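Local coordinates for protein bacterioferritin (Mycobacterium smegmatis str. MC2 155, PDB 3BKN) that probably stores iron, oxidising Fe(2+) with dioxygen at a di-metal centre and laying down ferric mineral inside a hollow, heme-binding shell of 24 subunits, at residues Val7-Asn12 with Leu65-Asn70. Residues are numbered along the deposited sequence.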
# COMPACT_ATOMS: atom_id res chain seq x y z
N VAL A 7 -20.38 -35.53 43.68
CA VAL A 7 -20.13 -34.74 42.49
C VAL A 7 -19.01 -35.34 41.65
O VAL A 7 -19.13 -35.38 40.42
CB VAL A 7 -19.82 -33.27 42.85
CG1 VAL A 7 -19.22 -32.54 41.66
CG2 VAL A 7 -21.08 -32.57 43.38
N LEU A 8 -17.93 -35.82 42.29
CA LEU A 8 -16.80 -36.37 41.53
C LEU A 8 -17.18 -37.73 40.92
O LEU A 8 -16.79 -38.02 39.81
CB LEU A 8 -15.54 -36.47 42.35
CG LEU A 8 -14.93 -35.15 42.81
CD1 LEU A 8 -14.18 -35.34 44.12
CD2 LEU A 8 -14.06 -34.46 41.76
N LYS A 9 -17.98 -38.53 41.64
CA LYS A 9 -18.58 -39.71 41.04
C LYS A 9 -19.33 -39.35 39.78
O LYS A 9 -19.19 -40.01 38.76
CB LYS A 9 -19.55 -40.39 41.97
CG LYS A 9 -18.92 -41.41 42.89
CD LYS A 9 -20.00 -42.04 43.80
CE LYS A 9 -19.51 -42.18 45.23
NZ LYS A 9 -20.41 -43.07 46.01
N LEU A 10 -20.14 -38.30 39.85
CA LEU A 10 -20.95 -37.90 38.71
C LEU A 10 -20.08 -37.39 37.55
O LEU A 10 -20.22 -37.82 36.42
CB LEU A 10 -21.99 -36.85 39.15
CG LEU A 10 -22.72 -36.15 38.01
CD1 LEU A 10 -23.73 -37.05 37.28
CD2 LEU A 10 -23.42 -34.97 38.64
N LEU A 11 -19.16 -36.48 37.84
CA LEU A 11 -18.22 -36.03 36.82
C LEU A 11 -17.47 -37.18 36.14
O LEU A 11 -17.28 -37.20 34.92
CB LEU A 11 -17.24 -35.04 37.43
CG LEU A 11 -17.87 -33.74 37.92
CD1 LEU A 11 -16.81 -33.04 38.59
CD2 LEU A 11 -18.40 -32.84 36.83
N ASN A 12 -17.04 -38.13 36.92
CA ASN A 12 -16.44 -39.32 36.35
C ASN A 12 -17.34 -40.17 35.50
O ASN A 12 -16.90 -40.65 34.47
CB ASN A 12 -15.76 -40.14 37.41
CG ASN A 12 -14.32 -39.92 37.40
OD1 ASN A 12 -13.71 -39.97 36.34
ND2 ASN A 12 -13.76 -39.61 38.53
N LEU A 65 -10.78 -30.37 41.60
CA LEU A 65 -11.44 -30.81 42.81
C LEU A 65 -10.69 -31.97 43.48
O LEU A 65 -11.22 -32.64 44.37
CB LEU A 65 -12.91 -31.16 42.52
CG LEU A 65 -13.89 -30.04 42.08
CD1 LEU A 65 -15.35 -30.50 41.87
CD2 LEU A 65 -13.87 -28.83 43.00
N ASP A 66 -9.44 -32.18 43.06
CA ASP A 66 -8.52 -33.22 43.55
C ASP A 66 -9.03 -34.60 43.42
O ASP A 66 -8.76 -35.42 44.29
CB ASP A 66 -8.13 -33.07 45.01
CG ASP A 66 -7.20 -31.93 45.25
OD1 ASP A 66 -6.58 -31.38 44.31
OD2 ASP A 66 -7.09 -31.56 46.43
N GLY A 67 -9.79 -34.86 42.36
CA GLY A 67 -10.30 -36.20 42.05
C GLY A 67 -9.38 -36.88 41.09
O GLY A 67 -8.34 -36.32 40.67
N LEU A 68 -9.73 -38.11 40.75
CA LEU A 68 -8.96 -38.90 39.79
C LEU A 68 -9.78 -39.13 38.53
O LEU A 68 -10.77 -39.91 38.54
CB LEU A 68 -8.63 -40.24 40.38
CG LEU A 68 -7.70 -40.17 41.57
CD1 LEU A 68 -8.35 -40.96 42.73
CD2 LEU A 68 -6.30 -40.68 41.17
N PRO A 69 -9.41 -38.45 37.43
CA PRO A 69 -10.14 -38.67 36.21
C PRO A 69 -9.93 -40.11 35.72
O PRO A 69 -8.76 -40.61 35.64
CB PRO A 69 -9.51 -37.69 35.24
CG PRO A 69 -8.59 -36.90 36.01
CD PRO A 69 -8.32 -37.49 37.28
N ASN A 70 -11.04 -40.78 35.43
CA ASN A 70 -10.97 -42.17 34.95
C ASN A 70 -10.84 -42.22 33.43
O ASN A 70 -11.81 -42.05 32.69
CB ASN A 70 -12.17 -43.02 35.45
CG ASN A 70 -11.95 -44.55 35.28
OD1 ASN A 70 -11.47 -45.04 34.24
ND2 ASN A 70 -12.34 -45.32 36.29
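Near one end of the ferritin four-helix bundle, the first turns of helix 5-34 pack against the start of the long connection that follows helix 38-64, through an apolar patch and a bidentate pair of side-chain-to-backbone hydrogen bonds. Helix 38-64 ends in a Schellman motif, with D66 at positive phi as its C' residue, after which the chain runs extended along helix 5-34. L65 turns inward: its CB lies 3.6 Å from CD2 of L8, and its CD1 4.4 Å from both CG1 of V7 and CD1 of L11. S116 of helix 114-144 also borders L65 and V7. At G67, CA sits 4.2 Å from L8 CD2, and a beta-carbon there would clash with that methyl. One turn beyond L8, the N12 carboxamide accepts from N70 N through OD1 (2.9 Å) and donates from ND2 to L68 O (3.0 Å). P69, bracketed by these bonds, packs on L27 of a second subunit. Because N12 satisfies a peptide NH and a carbonyl together, its polar hold on the connection is on backbone atoms.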